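Local coordinates for malic enzyme (Entamoeba histolytica, PDB 3NV9), which probably catalyses the oxidative decarboxylation of malate to pyruvate with a nicotinamide dinucleotide as electron acceptor, at residues 3-6 against 7-11; 204-207 against 208-212; 241-245 against 246-250; 392-396 against 397-401; 424-428 against 429-433. All coordinates share one frame; numbering follows the deposited sequence.

Contact 1: 3-6 against 7-11. With SO4 (sulfate ion), chain H.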
loop_
_atom_site.group_PDB
_atom_site.type_symbol
_atom_site.label_atom_id
_atom_site.label_comp_id
_atom_site.label_asym_id
_atom_site.label_seq_id
_atom_site.Cartn_x
_atom_site.Cartn_y
_atom_site.Cartn_z
ATOM N N GLN A 3 -12.249 -37.127 1.772
ATOM C CA GLN A 3 -12.342 -35.834 1.185
ATOM C C GLN A 3 -11.272 -34.942 1.825
ATOM O O GLN A 3 -10.716 -35.212 2.893
ATOM C CB GLN A 3 -13.758 -35.276 1.253
ATOM C CG GLN A 3 -14.187 -34.789 2.595
ATOM C CD GLN A 3 -15.395 -33.849 2.527
ATOM O OE1 GLN A 3 -15.513 -32.929 3.350
ATOM N NE2 GLN A 3 -16.306 -34.084 1.566
ATOM N N LEU A 4 -10.924 -33.919 1.098
ATOM C CA LEU A 4 -9.901 -33.022 1.518
ATOM C C LEU A 4 -10.282 -32.367 2.855
ATOM O O LEU A 4 -11.436 -32.033 3.079
ATOM C CB LEU A 4 -9.819 -31.981 0.422
ATOM C CG LEU A 4 -8.566 -31.557 -0.300
ATOM C CD1 LEU A 4 -7.331 -32.499 -0.195
ATOM C CD2 LEU A 4 -9.045 -31.323 -1.670
ATOM N N LYS A 5 -9.301 -32.197 3.731
ATOM C CA LYS A 5 -9.496 -31.470 4.993
ATOM C C LYS A 5 -9.448 -29.974 4.796
ATOM O O LYS A 5 -8.736 -29.484 3.913
ATOM C CB LYS A 5 -8.424 -31.851 6.022
ATOM C CG LYS A 5 -8.462 -33.328 6.400
ATOM C CD LYS A 5 -7.541 -33.634 7.531
ATOM C CE LYS A 5 -7.568 -35.125 7.758
ATOM N NZ LYS A 5 -6.610 -35.454 8.835
ATOM N N ALA A 6 -10.159 -29.241 5.654
ATOM C CA ALA A 6 -10.125 -27.769 5.580
ATOM C C ALA A 6 -8.703 -27.207 5.507
ATOM O O ALA A 6 -8.471 -26.177 4.875
ATOM C CB ALA A 6 -10.918 -27.107 6.754
ATOM N N ASP A 7 -7.766 -27.882 6.163
ATOM C CA ASP A 7 -6.406 -27.349 6.273
ATOM C C ASP A 7 -5.512 -27.803 5.148
ATOM O O ASP A 7 -4.325 -27.465 5.129
ATOM C CB ASP A 7 -5.782 -27.623 7.665
ATOM C CG ASP A 7 -5.422 -29.095 7.894
ATOM O OD1 ASP A 7 -5.709 -29.993 7.043
ATOM O OD2 ASP A 7 -4.825 -29.342 8.957
ATOM N N LEU A 8 -6.074 -28.583 4.232
ATOM C CA LEU A 8 -5.329 -29.050 3.045
ATOM C C LEU A 8 -4.128 -29.991 3.328
ATOM O O LEU A 8 -3.266 -30.148 2.459
ATOM C CB LEU A 8 -4.831 -27.857 2.220
ATOM C CG LEU A 8 -5.936 -27.320 1.330
ATOM C CD1 LEU A 8 -5.362 -26.128 0.460
ATOM C CD2 LEU A 8 -6.588 -28.441 0.477
ATOM N N SER A 9 -4.065 -30.553 4.537
ATOM C CA SER A 9 -2.952 -31.453 4.978
ATOM C C SER A 9 -2.917 -32.849 4.343
ATOM O O SER A 9 -1.907 -33.538 4.433
ATOM C CB SER A 9 -2.957 -31.618 6.519
ATOM O OG SER A 9 -4.305 -31.822 6.979
ATOM N N ASN A 10 -4.001 -33.276 3.701
ATOM C CA ASN A 10 -4.132 -34.658 3.302
ATOM C C ASN A 10 -4.377 -34.799 1.807
ATOM O O ASN A 10 -5.108 -35.696 1.367
ATOM C CB ASN A 10 -5.270 -35.325 4.079
ATOM C CG ASN A 10 -6.660 -34.758 3.716
ATOM O OD1 ASN A 10 -6.813 -33.563 3.380
ATOM N ND2 ASN A 10 -7.688 -35.616 3.810
ATOM N N LEU A 11 -3.779 -33.908 1.026
ATOM C CA LEU A 11 -3.990 -33.951 -0.412
ATOM C C LEU A 11 -3.453 -35.261 -1.010
ATOM O O LEU A 11 -4.134 -35.865 -1.820
ATOM C CB LEU A 11 -3.394 -32.736 -1.128
ATOM C CG LEU A 11 -3.385 -32.871 -2.660
ATOM C CD1 LEU A 11 -4.748 -32.701 -3.277
ATOM C CD2 LEU A 11 -2.410 -31.870 -3.276
HETATM S S SO4 H . -11.511 -30.827 8.491
HETATM O O1 SO4 H . -11.145 -32.098 9.120
HETATM O O2 SO4 H . -12.697 -30.257 9.127
HETATM O O3 SO4 H . -10.347 -29.926 8.632
HETATM O O4 SO4 H . -11.869 -31.016 7.082
#
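The first torsion of N10 sets CG between its own backbone N and carbonyl carbon (chi1 67°), which turns the carboxamide back onto the backbone of Q3 and K5. There the amide is used at both ends. OD1 of N10 accepts from K5 N at 2.9 Å in a nearly straight bond (168°), while ND2 of N10 donates to Q3 O at 3.2 Å, with that oxygen lying close to the amide plane. These two bonds fix the rotation of a buried polar group. The K5 side chain leaves beside its backbone N (chi1 -62°), which puts its CG 3.4 Å from N10 OD1, and the aliphatic stem crosses the amide at a slant. Beyond CG the chain is extended and carries CD toward S9 OG. D7 swings its carboxylate toward the following backbone: OD1 accepts from S9 N at 3.0 Å, met from above the carboxylate plane. The apolar part of the contact is formed by L4, whose CG packs on L8 CD2 at 3.8 Å and whose CD1 reaches L11 CD1 at 4.0 Å; L4 and L8 also pack on F31 of helix 21-43, and L4 and L11 on L477 of helix 470-485. At the turn, A6 N donates to O4 of a sulfate at 2.8 Å, the ion probably coming from the crystallisation liquor. A6 O is hydrogen-bonded to W60 of the second subunit, and L8 packs on the same tryptophan. The chain reverses in a type I beta turn from K5 to L8, closed by L8 N to K5 O, and an Asx turn at D7 overlaps its second half, just ahead of helix 11-14.

Contact 2: 204-207 against 208-212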
loop_
_atom_site.group_PDB
_atom_site.type_symbol
_atom_site.label_atom_id
_atom_site.label_comp_id
_atom_site.label_asym_id
_atom_site.label_seq_id
_atom_site.Cartn_x
_atom_site.Cartn_y
_atom_site.Cartn_z
ATOM N N ALA A 204 21.313 -21.836 2.468
ATOM C CA ALA A 204 20.831 -22.565 3.679
ATOM C C ALA A 204 20.569 -24.038 3.416
ATOM O O ALA A 204 21.048 -24.930 4.178
ATOM C CB ALA A 204 19.583 -21.900 4.288
ATOM N N GLY A 205 19.818 -24.331 2.355
ATOM C CA GLY A 205 19.576 -25.747 2.001
ATOM C C GLY A 205 20.849 -26.540 1.701
ATOM O O GLY A 205 21.056 -27.642 2.189
ATOM N N LEU A 206 21.716 -25.952 0.895
ATOM C CA LEU A 206 23.024 -26.518 0.593
ATOM C C LEU A 206 23.809 -26.865 1.877
ATOM O O LEU A 206 24.407 -27.935 1.966
ATOM C CB LEU A 206 23.819 -25.479 -0.226
ATOM C CG LEU A 206 25.227 -25.869 -0.654
ATOM C CD1 LEU A 206 25.206 -27.012 -1.638
ATOM C CD2 LEU A 206 25.873 -24.643 -1.244
ATOM N N LEU A 207 23.823 -25.939 2.841
ATOM C CA LEU A 207 24.534 -26.149 4.117
ATOM C C LEU A 207 24.080 -27.433 4.760
ATOM O O LEU A 207 24.900 -28.297 5.052
ATOM C CB LEU A 207 24.342 -24.962 5.076
ATOM C CG LEU A 207 25.148 -23.721 4.690
ATOM C CD1 LEU A 207 24.838 -22.606 5.633
ATOM C CD2 LEU A 207 26.679 -23.985 4.650
ATOM N N ASN A 208 22.771 -27.599 4.918
ATOM C CA ASN A 208 22.239 -28.832 5.520
ATOM C C ASN A 208 22.357 -30.095 4.677
ATOM O O ASN A 208 22.704 -31.172 5.197
ATOM C CB ASN A 208 20.825 -28.632 5.976
ATOM C CG ASN A 208 20.781 -27.821 7.219
ATOM O OD1 ASN A 208 21.768 -27.760 7.935
ATOM N ND2 ASN A 208 19.665 -27.174 7.487
ATOM N N ALA A 209 22.078 -29.952 3.379
ATOM C CA ALA A 209 22.363 -30.981 2.377
ATOM C C ALA A 209 23.808 -31.471 2.495
ATOM O O ALA A 209 24.048 -32.664 2.573
ATOM C CB ALA A 209 22.036 -30.454 0.956
ATOM N N LEU A 210 24.769 -30.560 2.552
ATOM C CA LEU A 210 26.168 -30.957 2.730
ATOM C C LEU A 210 26.440 -31.721 4.028
ATOM O O LEU A 210 27.201 -32.696 4.008
ATOM C CB LEU A 210 27.131 -29.784 2.573
ATOM C CG LEU A 210 27.267 -29.244 1.152
ATOM C CD1 LEU A 210 28.184 -28.096 1.223
ATOM C CD2 LEU A 210 27.796 -30.233 0.102
ATOM N N LYS A 211 25.825 -31.302 5.134
ATOM C CA LYS A 211 25.949 -32.049 6.387
ATOM C C LYS A 211 25.410 -33.454 6.212
ATOM O O LYS A 211 26.043 -34.414 6.623
ATOM C CB LYS A 211 25.203 -31.354 7.528
ATOM C CG LYS A 211 26.062 -30.346 8.255
ATOM C CD LYS A 211 25.257 -29.262 8.899
ATOM C CE LYS A 211 26.167 -28.125 9.416
ATOM N NZ LYS A 211 26.671 -28.477 10.768
ATOM N N LEU A 212 24.233 -33.572 5.612
ATOM C CA LEU A 212 23.635 -34.890 5.419
ATOM C C LEU A 212 24.498 -35.845 4.603
ATOM O O LEU A 212 24.489 -37.016 4.894
ATOM C CB LEU A 212 22.240 -34.794 4.792
ATOM C CG LEU A 212 21.219 -34.287 5.807
ATOM C CD1 LEU A 212 19.969 -33.609 5.180
ATOM C CD2 LEU A 212 20.877 -35.445 6.772
#
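Helix 193-213 belongs to the NAD-binding domain, and residues 204-212 form two of its later turns, where A204 to L207 offer their carbonyls to N208 to K211. All four i to i+4 bonds are present, the middle two being the shorter: A209 N to G205 O is 2.8 Å and nearly straight at 168°, and L210 N to L206 O is 2.7 Å. The flanking pairs are longer, with N208 N to A204 O at 3.3 Å and K211 N to L207 O at 3.1 Å. Among side chains the main pairing is L206 with L210, which lie side by side and point the same way. L206 CG stands anti to its backbone N (chi1 180°), bringing CD1 within 4.1 Å of L210 CG. L210 takes the other common course, beside its backbone N, and its CG also rests 3.2 Å from L206 O. A209 CB sits equally close, at 3.2 Å, to G205 O. The helix is enclosed by several elements: A209 and L210 pack on I322 of strand 322-325, whereas L207 and N208 face helix 380-396. The N208 amide is turned outward from this helix, its ND2 donating to both I404 O and A391 O. The chemistry is thus divided: main-chain bonds and aliphatic packing hold the two turns together, while the buried carboxamide spends its N-H groups on backbone oxygens outside them, tying the helix to the C-terminal part of helix 380-396 and the loop beyond.

Contact 3: 241-245 against 246-250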
loop_
_atom_site.group_PDB
_atom_site.type_symbol
_atom_site.label_atom_id
_atom_site.label_comp_id
_atom_site.label_asym_id
_atom_site.label_seq_id
_atom_site.Cartn_x
_atom_site.Cartn_y
_atom_site.Cartn_z
ATOM N N ALA A 241 30.699 -18.115 1.051
ATOM C CA ALA A 241 30.493 -19.023 2.182
ATOM C C ALA A 241 31.507 -20.165 2.245
ATOM O O ALA A 241 31.531 -20.918 3.217
ATOM C CB ALA A 241 29.051 -19.586 2.201
ATOM N N GLY A 242 32.314 -20.292 1.200
ATOM C CA GLY A 242 33.490 -21.183 1.253
ATOM C C GLY A 242 33.684 -22.205 0.154
ATOM O O GLY A 242 34.546 -23.067 0.287
ATOM N N ALA A 243 32.889 -22.152 -0.920
ATOM C CA ALA A 243 33.074 -23.135 -2.003
ATOM C C ALA A 243 34.353 -22.802 -2.769
ATOM O O ALA A 243 34.878 -21.703 -2.671
ATOM C CB ALA A 243 31.877 -23.186 -2.943
ATOM N N ASP A 244 34.871 -23.760 -3.520
ATOM C CA ASP A 244 36.059 -23.498 -4.349
ATOM C C ASP A 244 35.627 -22.987 -5.731
ATOM O O ASP A 244 35.018 -23.747 -6.480
ATOM C CB ASP A 244 36.808 -24.817 -4.533
ATOM C CG ASP A 244 38.194 -24.622 -5.146
ATOM O OD1 ASP A 244 38.462 -23.504 -5.649
ATOM O OD2 ASP A 244 39.013 -25.591 -5.105
ATOM N N PRO A 245 35.966 -21.739 -6.105
ATOM C CA PRO A 245 35.544 -21.301 -7.454
ATOM C C PRO A 245 36.054 -22.199 -8.587
ATOM O O PRO A 245 35.374 -22.341 -9.596
ATOM C CB PRO A 245 36.116 -19.877 -7.582
ATOM C CG PRO A 245 36.426 -19.441 -6.221
ATOM C CD PRO A 245 36.749 -20.695 -5.418
ATOM N N LYS A 246 37.201 -22.851 -8.399
ATOM C CA LYS A 246 37.797 -23.700 -9.438
ATOM C C LYS A 246 36.951 -24.963 -9.707
ATOM O O LYS A 246 37.031 -25.580 -10.803
ATOM C CB LYS A 246 39.223 -24.117 -9.062
ATOM C CG LYS A 246 40.270 -22.979 -8.901
ATOM C CD LYS A 246 41.706 -23.593 -8.886
ATOM C CE LYS A 246 42.718 -22.829 -7.995
ATOM N NZ LYS A 246 42.890 -21.411 -8.427
ATOM N N LYS A 247 36.143 -25.347 -8.713
ATOM C CA LYS A 247 35.374 -26.594 -8.802
ATOM C C LYS A 247 33.931 -26.366 -9.313
ATOM O O LYS A 247 33.114 -27.285 -9.297
ATOM C CB LYS A 247 35.334 -27.303 -7.435
ATOM C CG LYS A 247 36.693 -27.750 -6.856
ATOM C CD LYS A 247 36.435 -28.897 -5.842
ATOM C CE LYS A 247 37.654 -29.266 -4.970
ATOM N NZ LYS A 247 38.152 -28.086 -4.196
ATOM N N ILE A 248 33.652 -25.144 -9.745
ATOM C CA ILE A 248 32.301 -24.652 -10.052
ATOM C C ILE A 248 32.125 -24.365 -11.570
ATOM O O ILE A 248 32.958 -23.696 -12.169
ATOM C CB ILE A 248 32.026 -23.353 -9.218
ATOM C CG1 ILE A 248 31.573 -23.712 -7.801
ATOM C CG2 ILE A 248 30.944 -22.498 -9.823
ATOM C CD1 ILE A 248 31.402 -22.532 -6.952
ATOM N N VAL A 249 31.055 -24.861 -12.194
ATOM C CA VAL A 249 30.742 -24.391 -13.536
ATOM C C VAL A 249 29.325 -23.804 -13.602
ATOM O O VAL A 249 28.367 -24.504 -13.232
ATOM C CB VAL A 249 30.647 -25.533 -14.583
ATOM C CG1 VAL A 249 30.952 -24.993 -15.977
ATOM C CG2 VAL A 249 31.418 -26.759 -14.210
ATOM N N MET A 250 29.187 -22.596 -14.141
ATOM C CA MET A 250 27.864 -22.103 -14.576
ATOM C C MET A 250 27.563 -22.212 -16.121
ATOM O O MET A 250 28.437 -21.949 -16.945
ATOM C CB MET A 250 27.668 -20.682 -14.068
ATOM C CG MET A 250 26.440 -20.008 -14.559
ATOM S SD MET A 250 25.935 -18.793 -13.342
ATOM C CE MET A 250 26.749 -17.302 -13.777
#
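D244 and K247 cross at about a right angle, the lysine crossing the aspartate so that its ammonium meets one carboxylate oxygen. NZ of K247 lies 2.8 Å from D244 OD2 in a salt bridge that uses the anti lone pair, the one turned away from the other oxygen. The lysine gets there by a bend at its last torsion (chi4 58°) after an otherwise extended run, and its CG passes 3.7 Å from D244 CB. NZ is also hydrogen-bonded to H218 O, so the ammonium has a carboxylate and a backbone carbonyl as partners. The second carboxylate oxygen, OD1 of D244, accepts from K246 N at 3.1 Å; the N-H approaches from above the carboxylate plane, and the K246 side chain slants past OD1 before leading away. D244 thereby holds the start of a short 3-10 turn at 245-247, with K247 N bonded to D244 O at 3.0 Å. This turn lies in a helix-to-strand connection of the Rossmann-type domain: G242, at positive phi, ends helix 229-240 in a Schellman motif, and the chain enters strand 248-252 directly after K247. I248 N donates to P245 O at 3.3 Å as the strand begins. In the apolar part, I248 extends CD1 to A243 CB at 4.1 Å, while its CG1 passes 3.7 Å from D244 O. The same isoleucine packs on L235 and V239 of helix 229-240 and on M222 and F224 of strand 222-225, and A243 lies against I238 and M222.

Contact 4: 392-396 against 397-401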
loop_
_atom_site.group_PDB
_atom_site.type_symbol
_atom_site.label_atom_id
_atom_site.label_comp_id
_atom_site.label_asym_id
_atom_site.label_seq_id
_atom_site.Cartn_x
_atom_site.Cartn_y
_atom_site.Cartn_z
ATOM N N GLU A 392 20.598 -23.640 10.616
ATOM C CA GLU A 392 20.760 -24.099 12.024
ATOM C C GLU A 392 19.398 -24.327 12.714
ATOM O O GLU A 392 19.231 -25.292 13.417
ATOM C CB GLU A 392 21.605 -23.126 12.834
ATOM C CG GLU A 392 22.959 -22.815 12.233
ATOM C CD GLU A 392 23.675 -21.633 12.922
ATOM O OE1 GLU A 392 23.062 -20.956 13.790
ATOM O OE2 GLU A 392 24.852 -21.378 12.586
ATOM N N PHE A 393 18.416 -23.455 12.455
ATOM C CA PHE A 393 17.074 -23.652 13.003
ATOM C C PHE A 393 16.567 -25.014 12.576
ATOM O O PHE A 393 16.022 -25.788 13.405
ATOM C CB PHE A 393 16.078 -22.585 12.525
ATOM C CG PHE A 393 14.695 -22.784 13.059
ATOM C CD1 PHE A 393 14.287 -22.114 14.187
ATOM C CD2 PHE A 393 13.812 -23.676 12.446
ATOM C CE1 PHE A 393 13.012 -22.308 14.692
ATOM C CE2 PHE A 393 12.522 -23.881 12.965
ATOM C CZ PHE A 393 12.139 -23.208 14.065
ATOM N N ALA A 394 16.755 -25.320 11.298
ATOM C CA ALA A 394 16.307 -26.620 10.798
ATOM C C ALA A 394 17.056 -27.792 11.444
ATOM O O ALA A 394 16.430 -28.777 11.861
ATOM C CB ALA A 394 16.346 -26.693 9.202
ATOM N N GLU A 395 18.392 -27.702 11.504
ATOM C CA GLU A 395 19.196 -28.767 12.091
ATOM C C GLU A 395 18.875 -29.054 13.567
ATOM O O GLU A 395 18.936 -30.193 13.960
ATOM C CB GLU A 395 20.676 -28.466 11.940
ATOM C CG GLU A 395 21.572 -29.419 12.705
ATOM C CD GLU A 395 23.038 -29.133 12.484
ATOM O OE1 GLU A 395 23.416 -27.933 12.265
ATOM O OE2 GLU A 395 23.819 -30.114 12.513
ATOM N N LYS A 396 18.555 -28.033 14.368
ATOM C CA LYS A 396 18.151 -28.192 15.774
ATOM C C LYS A 396 16.887 -29.074 15.998
ATOM O O LYS A 396 16.796 -29.797 16.985
ATOM C CB LYS A 396 17.792 -26.824 16.346
ATOM C CG LYS A 396 18.491 -26.429 17.568
ATOM C CD LYS A 396 19.682 -25.495 17.209
ATOM C CE LYS A 396 20.589 -25.262 18.443
ATOM N NZ LYS A 396 22.082 -25.186 18.092
ATOM N N ARG A 397 15.873 -28.956 15.147
ATOM C CA ARG A 397 14.721 -29.851 15.299
ATOM C C ARG A 397 14.846 -31.101 14.433
ATOM O O ARG A 397 13.877 -31.826 14.291
ATOM C CB ARG A 397 13.369 -29.161 15.067
ATOM C CG ARG A 397 13.259 -28.323 13.777
ATOM C CD ARG A 397 13.426 -29.118 12.495
ATOM N NE ARG A 397 12.732 -28.505 11.345
ATOM C CZ ARG A 397 13.023 -28.733 10.061
ATOM N NH1 ARG A 397 14.015 -29.563 9.725
ATOM N NH2 ARG A 397 12.308 -28.126 9.107
ATOM N N GLY A 398 16.027 -31.341 13.848
ATOM C CA GLY A 398 16.208 -32.521 13.004
ATOM C C GLY A 398 16.056 -32.298 11.491
ATOM O O GLY A 398 15.002 -31.825 11.006
ATOM N N ILE A 399 17.108 -32.666 10.762
ATOM C CA ILE A 399 17.122 -32.676 9.293
ATOM C C ILE A 399 17.377 -34.091 8.740
ATOM O O ILE A 399 17.883 -34.971 9.451
ATOM C CB ILE A 399 18.167 -31.719 8.698
ATOM C CG1 ILE A 399 19.553 -32.005 9.330
ATOM C CG2 ILE A 399 17.700 -30.256 8.881
ATOM C CD1 ILE A 399 20.737 -31.343 8.597
ATOM N N ASN A 400 16.982 -34.298 7.484
ATOM C CA ASN A 400 17.084 -35.576 6.824
ATOM C C ASN A 400 16.903 -35.345 5.321
ATOM O O ASN A 400 16.499 -34.253 4.936
ATOM C CB ASN A 400 16.120 -36.600 7.435
ATOM C CG ASN A 400 14.642 -36.301 7.158
ATOM O OD1 ASN A 400 13.894 -35.980 8.078
ATOM N ND2 ASN A 400 14.206 -36.466 5.926
ATOM N N PRO A 401 17.244 -36.334 4.464
ATOM C CA PRO A 401 17.209 -36.105 3.032
ATOM C C PRO A 401 15.890 -35.492 2.548
ATOM O O PRO A 401 15.904 -34.723 1.596
ATOM C CB PRO A 401 17.374 -37.522 2.455
ATOM C CG PRO A 401 18.184 -38.237 3.472
ATOM C CD PRO A 401 17.639 -37.724 4.772
#
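R397 folds back against the last turn of helix 380-396 and spreads its side chain over A394. CG lies between the backbone N and carbonyl carbon (chi1 50°), and a bend at chi2 (62°) curls the chain toward the helix; CD comes within 3.1 Å of A394 O, and the guanidinium turns one face to A394, whose CA lies 3.7 Å above the plane toward the rim. NH1 of R397 makes a weak bond to A394 O at 3.3 Å and a shorter one to G398 O at 2.8 Å, the latter tilted from the guanidinium plane. The rest of the group is held from the following loop: NE forms a salt bridge with E410, and NH2 donates to N403 OD1 and I405 O. The arginine thus joins the helix end to the chain beyond it. A394 is shared between this guanidinium and I399, with its CB 3.8 Å from I399 CG2. The branched isoleucine presses that methyl against the helix end, 3.7 Å from E395 N, and also packs on N208 and L212 of helix 193-213. Between the two side chains the backbone turns: G398 N donates to E395 O at 3.1 Å, from well above the carbonyl plane, and G398 takes a positive phi of 97°. The arrangement is a helix C-terminus in which R397 is the first residue to leave helical angles, and its side chain and that of I399 fold back on the final turn.

Contact 5: 424-428 against 429-433. With SO4 (sulfate ion), chain I.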
loop_
_atom_site.group_PDB
_atom_site.type_symbol
_atom_site.label_atom_id
_atom_site.label_comp_id
_atom_site.label_asym_id
_atom_site.label_seq_id
_atom_site.Cartn_x
_atom_site.Cartn_y
_atom_site.Cartn_z
ATOM N N GLN A 424 24.694 -8.852 12.175
ATOM C CA GLN A 424 25.484 -8.789 10.957
ATOM C C GLN A 424 25.420 -7.396 10.329
ATOM O O GLN A 424 26.453 -6.872 9.942
ATOM C CB GLN A 424 25.101 -9.890 9.965
ATOM C CG GLN A 424 26.136 -10.101 8.888
ATOM C CD GLN A 424 27.477 -10.665 9.426
ATOM O OE1 GLN A 424 27.571 -11.802 9.901
ATOM N NE2 GLN A 424 28.511 -9.864 9.317
ATOM N N ALA A 425 24.239 -6.762 10.292
ATOM C CA ALA A 425 24.171 -5.387 9.695
ATOM C C ALA A 425 25.057 -4.430 10.506
ATOM O O ALA A 425 25.880 -3.714 9.947
ATOM C CB ALA A 425 22.728 -4.875 9.581
ATOM N N ILE A 426 24.889 -4.438 11.834
ATOM C CA ILE A 426 25.824 -3.725 12.738
ATOM C C ILE A 426 27.296 -4.082 12.469
ATOM O O ILE A 426 28.124 -3.188 12.305
ATOM C CB ILE A 426 25.489 -3.971 14.239
ATOM C CG1 ILE A 426 24.053 -3.498 14.522
ATOM C CG2 ILE A 426 26.559 -3.283 15.156
ATOM C CD1 ILE A 426 23.554 -3.867 15.867
ATOM N N LYS A 427 27.625 -5.372 12.406
ATOM C CA LYS A 427 28.995 -5.739 12.110
ATOM C C LYS A 427 29.500 -5.244 10.717
ATOM O O LYS A 427 30.679 -4.893 10.557
ATOM C CB LYS A 427 29.185 -7.233 12.259
ATOM C CG LYS A 427 30.559 -7.719 11.813
ATOM C CD LYS A 427 30.689 -9.261 11.884
ATOM C CE LYS A 427 31.881 -9.715 11.042
ATOM N NZ LYS A 427 32.500 -10.930 11.655
ATOM N N ASP A 428 28.627 -5.252 9.711
ATOM C CA ASP A 428 28.980 -4.766 8.394
ATOM C C ASP A 428 29.102 -3.211 8.339
ATOM O O ASP A 428 29.685 -2.659 7.392
ATOM C CB ASP A 428 27.964 -5.277 7.378
ATOM C CG ASP A 428 28.055 -6.789 7.146
ATOM O OD1 ASP A 428 29.134 -7.431 7.375
ATOM O OD2 ASP A 428 27.029 -7.354 6.701
ATOM N N GLY A 429 28.550 -2.519 9.334
ATOM C CA GLY A 429 28.611 -1.067 9.388
ATOM C C GLY A 429 27.516 -0.358 8.606
ATOM O O GLY A 429 27.564 0.895 8.405
ATOM N N VAL A 430 26.503 -1.138 8.201
ATOM C CA VAL A 430 25.361 -0.573 7.500
ATOM C C VAL A 430 24.158 -0.219 8.393
ATOM O O VAL A 430 23.216 0.447 7.928
ATOM C CB VAL A 430 24.987 -1.427 6.299
ATOM C CG1 VAL A 430 26.231 -1.611 5.446
ATOM C CG2 VAL A 430 24.399 -2.808 6.740
ATOM N N ALA A 431 24.203 -0.610 9.670
ATOM C CA ALA A 431 23.109 -0.298 10.597
ATOM C C ALA A 431 23.163 1.124 11.121
ATOM O O ALA A 431 24.232 1.634 11.453
ATOM C CB ALA A 431 23.063 -1.292 11.751
ATOM N N ARG A 432 21.988 1.749 11.180
ATOM C CA ARG A 432 21.805 3.105 11.670
ATOM C C ARG A 432 21.280 3.109 13.106
ATOM O O ARG A 432 21.104 4.150 13.728
ATOM C CB ARG A 432 20.881 3.881 10.721
ATOM C CG ARG A 432 21.567 4.182 9.354
ATOM C CD ARG A 432 20.679 5.044 8.437
ATOM N NE ARG A 432 19.678 4.221 7.751
ATOM C CZ ARG A 432 19.074 4.516 6.605
ATOM N NH1 ARG A 432 19.375 5.633 5.935
ATOM N NH2 ARG A 432 18.174 3.661 6.100
ATOM N N VAL A 433 21.027 1.918 13.616
ATOM C CA VAL A 433 20.666 1.683 15.015
ATOM C C VAL A 433 21.618 0.587 15.469
ATOM O O VAL A 433 21.448 -0.581 15.081
ATOM C CB VAL A 433 19.222 1.135 15.160
ATOM C CG1 VAL A 433 18.987 0.610 16.610
ATOM C CG2 VAL A 433 18.187 2.178 14.760
HETATM S S SO4 I . 21.717 8.599 7.974
HETATM O O1 SO4 I . 22.445 7.660 8.833
HETATM O O2 SO4 I . 21.233 9.683 8.828
HETATM O O3 SO4 I . 22.604 9.119 6.933
HETATM O O4 SO4 I . 20.584 7.958 7.311
#
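The compact part centres on A425, I426, V430 and A431, where apolar side chains close over the end of helix 413-428. A431 CB faces I426, 3.6 Å from its N and 3.7 Å from its CG1. A425 CB meets V430 CG2 at 3.9 Å; that methyl stands between the valine's backbone N and carbonyl carbon, which directs it at the preceding turn. Next to this packing the chain reverses in a Schellman motif: G429, with phi 85°, donates to I426 O at 3.1 Å, and V430 N reaches back to A425 O at 3.2 Å. G429 N also makes a weak bond to A425 O, so that carbonyl receives two N-H groups. The exposed side is that of G429 and K427. The polar ends of D428 and R432 take no part in the apolar packing but are well bonded. Q424 NE2, one turn earlier, meets D428 OD1 at 3.2 Å from above the carboxylate plane, and T379 and N381 supply further hydrogen bonds. R432 bends at chi3 (-81°) to place NH1 3.0 Å from O4 of a sulfate, probably picked up from the crystallisation liquor, which is also bound by R376. The arginine gives further bonds to D187 O and R374 O. The reversal leads from helix 413-428 toward helix 438-461, with M382 of helix 380-396 packed on A425, D428 and V430, and backbone bonds joining V430 to R376 and R432 to V373.

Contact 2 is the most buried of the five, a mid-helix segment held by main-chain bonds and leucine packing, whereas contact 4 lies at the surface and contacts 1, 3 and 5 are partly buried. Contacts 2 and 4 touch directly: N208 meets A394 and I399, and L212 packs on N400, joining helix 193-213 to the end of helix 380-396 and the loop after it. Contacts 3, 4 and 5 all lie at the C-terminal ends of helices, but 3 relies on a salt bridge, 4 on a folded-back arginine and 5 on apolar side chains. Contact 1, near the N-terminus, differs in using a side-chain amide and in reaching the second subunit; its centre lies about 44 Å from that of contact 5.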